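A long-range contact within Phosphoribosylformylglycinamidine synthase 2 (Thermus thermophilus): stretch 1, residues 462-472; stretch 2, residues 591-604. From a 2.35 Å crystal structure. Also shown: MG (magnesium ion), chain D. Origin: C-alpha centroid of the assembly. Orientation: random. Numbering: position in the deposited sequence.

Stretch 1, residues 462-472: AMHALAEACRN
Stretch 2 (591-604) PPRLDLGREKAVQE

Two helices running nearly parallel illustrate how a long-range contact combines an apolar seam with fixed polar ends. Residues 462-472 are helical throughout, with phi/psi near -61/-45; the second stretch is extended through Pro-591 to Asp-595, Leu-594 lying at -131/114, then helical from Leu-596 to Glu-604. The axes approach to 10.1 Å at 11° between their N-to-C directions. CA-CA register sets His-464 against Leu-594 (7.2 Å), Ala-467 against Glu-599 (7.2 Å) and Arg-471 against Gln-603 (5.9 Å). Asp-595 (chi1 t) caps the second helix, its OD1 accepting from Arg-598 N at 2.8 Å.

Leu-594 (t, p) points toward the first helix, placing CD2 3.8 Å from Met-463 CB, 4.1 Å from Ala-467 CB and 4.0 Å from the His-464 ring centroid, a CH-pi contact over the face. The same imidazole (chi1 -96°, chi2 -69°) uses its edge for a nearly linear hydrogen bond, NE2 to Pro-592 O, 2.9 Å. Selenomethionine Met-463 (m, t, p) brings CE within 3.3 Å of Leu-596 CD1 (Leu-596 m, t).

One turn beyond Ala-467, charge takes over: Arg-471 (t, t, m, chi4 122°) forms a bidentate salt bridge with Glu-599 (t, p, chi3 -130°), NE to OE1 at 2.9 Å and NH1 to OE2 at 2.8 Å. Gln-603 (m, t) points toward the first helix beside Cys-470 (m).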

# COMPACT_ATOMS: atom_id res chain seq x y z
N ALA A 462 13.09 5.23 -2.24
CA ALA A 462 11.97 5.64 -1.40
C ALA A 462 11.41 6.97 -1.88
O ALA A 462 10.19 7.14 -1.97
CB ALA A 462 12.42 5.75 0.05
N MSE A 463 12.30 7.91 -2.20
CA MSE A 463 11.89 9.22 -2.69
C MSE A 463 11.12 9.09 -3.99
O MSE A 463 10.09 9.74 -4.18
CB MSE A 463 13.11 10.11 -2.94
CG MSE A 463 13.69 10.77 -1.70
SE MSE A 463 15.37 11.65 -2.12
CE MSE A 463 14.76 12.81 -3.55
N HIS A 464 11.63 8.24 -4.89
CA HIS A 464 10.99 8.01 -6.17
C HIS A 464 9.59 7.43 -5.99
O HIS A 464 8.68 7.80 -6.72
CB HIS A 464 11.83 7.05 -7.02
CG HIS A 464 12.73 7.75 -7.99
ND1 HIS A 464 12.25 8.43 -9.09
CD2 HIS A 464 14.08 7.88 -8.03
CE1 HIS A 464 13.26 8.96 -9.75
NE2 HIS A 464 14.38 8.64 -9.13
N ALA A 465 9.43 6.54 -5.02
CA ALA A 465 8.14 5.91 -4.75
C ALA A 465 7.06 6.91 -4.36
O ALA A 465 5.97 6.91 -4.94
CB ALA A 465 8.29 4.85 -3.65
N LEU A 466 7.35 7.77 -3.38
CA LEU A 466 6.38 8.77 -2.96
C LEU A 466 6.12 9.75 -4.11
O LEU A 466 4.97 10.11 -4.40
CB LEU A 466 6.88 9.54 -1.73
CG LEU A 466 5.80 9.92 -0.71
CD1 LEU A 466 6.39 10.85 0.34
CD2 LEU A 466 4.62 10.57 -1.41
N ALA A 467 7.19 10.19 -4.75
CA ALA A 467 7.07 11.11 -5.88
C ALA A 467 6.15 10.51 -6.95
O ALA A 467 5.15 11.13 -7.32
CB ALA A 467 8.46 11.39 -6.46
N GLU A 468 6.47 9.31 -7.41
CA GLU A 468 5.67 8.64 -8.44
C GLU A 468 4.21 8.51 -8.04
O GLU A 468 3.32 8.87 -8.81
CB GLU A 468 6.24 7.25 -8.75
CG GLU A 468 5.58 6.60 -9.97
CD GLU A 468 6.22 5.27 -10.37
OE1 GLU A 468 5.94 4.79 -11.49
OE2 GLU A 468 7.00 4.71 -9.58
N ALA A 469 3.95 8.00 -6.84
CA ALA A 469 2.58 7.84 -6.38
C ALA A 469 1.84 9.19 -6.43
O ALA A 469 0.70 9.27 -6.90
CB ALA A 469 2.56 7.27 -4.97
N CYS A 470 2.48 10.24 -5.94
CA CYS A 470 1.86 11.56 -5.97
C CYS A 470 1.68 12.05 -7.40
O CYS A 470 0.68 12.70 -7.71
CB CYS A 470 2.71 12.56 -5.19
SG CYS A 470 2.69 12.28 -3.42
N ARG A 471 2.64 11.73 -8.27
CA ARG A 471 2.57 12.14 -9.66
C ARG A 471 1.38 11.47 -10.34
O ARG A 471 0.64 12.10 -11.10
CB ARG A 471 3.86 11.78 -10.40
CG ARG A 471 3.98 12.40 -11.80
CD ARG A 471 5.20 11.89 -12.54
NE ARG A 471 6.40 11.97 -11.71
CZ ARG A 471 7.17 10.92 -11.41
NH1 ARG A 471 8.23 11.10 -10.64
NH2 ARG A 471 6.88 9.71 -11.87
N ASN A 472 1.20 10.18 -10.06
CA ASN A 472 0.11 9.43 -10.66
C ASN A 472 -1.27 9.96 -10.30
O ASN A 472 -2.18 9.94 -11.14
CB ASN A 472 0.21 7.96 -10.28
CG ASN A 472 1.28 7.24 -11.06
OD1 ASN A 472 1.34 7.37 -12.29
ND2 ASN A 472 2.13 6.48 -10.37
N PRO A 591 20.56 5.31 -10.11
CA PRO A 591 19.15 5.45 -10.50
C PRO A 591 18.95 6.89 -10.96
O PRO A 591 19.77 7.75 -10.66
CB PRO A 591 18.41 5.15 -9.20
CG PRO A 591 19.30 4.19 -8.52
CD PRO A 591 20.66 4.79 -8.73
N PRO A 592 17.87 7.18 -11.70
CA PRO A 592 17.67 8.56 -12.16
C PRO A 592 17.66 9.60 -11.04
O PRO A 592 17.05 9.39 -9.99
CB PRO A 592 16.32 8.49 -12.88
CG PRO A 592 16.27 7.08 -13.36
CD PRO A 592 16.79 6.30 -12.17
N ARG A 593 18.34 10.72 -11.26
CA ARG A 593 18.34 11.78 -10.26
C ARG A 593 16.90 12.27 -10.12
O ARG A 593 16.12 12.19 -11.06
CB ARG A 593 19.22 12.96 -10.69
CG ARG A 593 20.71 12.71 -10.72
CD ARG A 593 21.43 14.06 -10.81
NE ARG A 593 22.36 14.16 -11.94
CZ ARG A 593 22.02 14.06 -13.23
NH1 ARG A 593 20.75 13.86 -13.58
NH2 ARG A 593 22.94 14.19 -14.17
N LEU A 594 16.57 12.77 -8.94
CA LEU A 594 15.23 13.27 -8.68
C LEU A 594 15.30 14.65 -8.03
O LEU A 594 15.79 14.81 -6.91
CB LEU A 594 14.49 12.29 -7.77
CG LEU A 594 13.12 12.66 -7.20
CD1 LEU A 594 12.17 13.12 -8.30
CD2 LEU A 594 12.56 11.44 -6.48
N ASP A 595 14.82 15.64 -8.77
CA ASP A 595 14.78 17.03 -8.33
C ASP A 595 13.38 17.20 -7.77
O ASP A 595 12.41 17.33 -8.51
CB ASP A 595 14.98 17.97 -9.53
CG ASP A 595 14.91 19.45 -9.16
OD1 ASP A 595 14.14 19.81 -8.25
OD2 ASP A 595 15.62 20.26 -9.81
N LEU A 596 13.28 17.19 -6.45
CA LEU A 596 11.99 17.32 -5.80
C LEU A 596 11.33 18.66 -6.09
O LEU A 596 10.10 18.74 -6.12
CB LEU A 596 12.16 17.10 -4.30
CG LEU A 596 12.40 15.60 -4.03
CD1 LEU A 596 12.98 15.39 -2.65
CD2 LEU A 596 11.06 14.86 -4.20
N GLY A 597 12.12 19.69 -6.33
CA GLY A 597 11.55 20.99 -6.63
C GLY A 597 10.85 20.95 -7.97
O GLY A 597 9.73 21.46 -8.13
N ARG A 598 11.50 20.33 -8.95
CA ARG A 598 10.91 20.21 -10.28
C ARG A 598 9.66 19.33 -10.19
O ARG A 598 8.61 19.67 -10.73
CB ARG A 598 11.92 19.59 -11.25
CG ARG A 598 11.34 19.23 -12.61
CD ARG A 598 10.88 20.46 -13.38
NE ARG A 598 12.00 21.29 -13.81
CZ ARG A 598 12.91 20.91 -14.70
NH1 ARG A 598 12.84 19.71 -15.27
NH2 ARG A 598 13.91 21.73 -15.02
N GLU A 599 9.79 18.20 -9.48
CA GLU A 599 8.69 17.26 -9.31
C GLU A 599 7.42 17.95 -8.82
O GLU A 599 6.34 17.76 -9.38
CB GLU A 599 9.07 16.14 -8.34
CG GLU A 599 7.99 15.07 -8.19
CD GLU A 599 7.74 14.28 -9.47
OE1 GLU A 599 6.57 14.14 -9.87
OE2 GLU A 599 8.71 13.79 -10.07
N LYS A 600 7.56 18.75 -7.76
CA LYS A 600 6.43 19.47 -7.19
C LYS A 600 5.82 20.45 -8.19
O LYS A 600 4.60 20.53 -8.33
CB LYS A 600 6.87 20.22 -5.92
CG LYS A 600 5.78 21.02 -5.22
CD LYS A 600 6.26 21.52 -3.87
CE LYS A 600 5.15 22.21 -3.07
NZ LYS A 600 4.79 23.57 -3.60
N ALA A 601 6.67 21.21 -8.87
CA ALA A 601 6.20 22.19 -9.84
C ALA A 601 5.47 21.50 -11.00
O ALA A 601 4.48 22.02 -11.51
CB ALA A 601 7.37 23.01 -10.36
N VAL A 602 5.96 20.34 -11.43
CA VAL A 602 5.33 19.62 -12.52
C VAL A 602 3.96 19.09 -12.09
O VAL A 602 2.99 19.16 -12.85
CB VAL A 602 6.20 18.42 -13.00
CG1 VAL A 602 5.43 17.56 -13.98
CG2 VAL A 602 7.48 18.93 -13.67
N GLN A 603 3.88 18.56 -10.86
CA GLN A 603 2.62 18.03 -10.34
C GLN A 603 1.55 19.11 -10.24
O GLN A 603 0.38 18.87 -10.52
CB GLN A 603 2.82 17.38 -8.96
CG GLN A 603 3.78 16.20 -8.95
CD GLN A 603 3.51 15.20 -7.82
OE1 GLN A 603 4.29 14.28 -7.61
NE2 GLN A 603 2.41 15.39 -7.11
N GLU A 604 1.96 20.31 -9.84
CA GLU A 604 1.02 21.41 -9.73
C GLU A 604 0.69 21.95 -11.11
O GLU A 604 -0.42 22.42 -11.35
CB GLU A 604 1.58 22.52 -8.84
CG GLU A 604 1.65 22.10 -7.39
CD GLU A 604 2.43 23.07 -6.52
OE1 GLU A 604 2.63 22.76 -5.32
OE2 GLU A 604 2.83 24.13 -7.04
MG MG D . 2.11 5.97 -14.32
O HOH W 1 4.31 6.30 -13.24
O HOH W 2 3.41 5.86 -16.50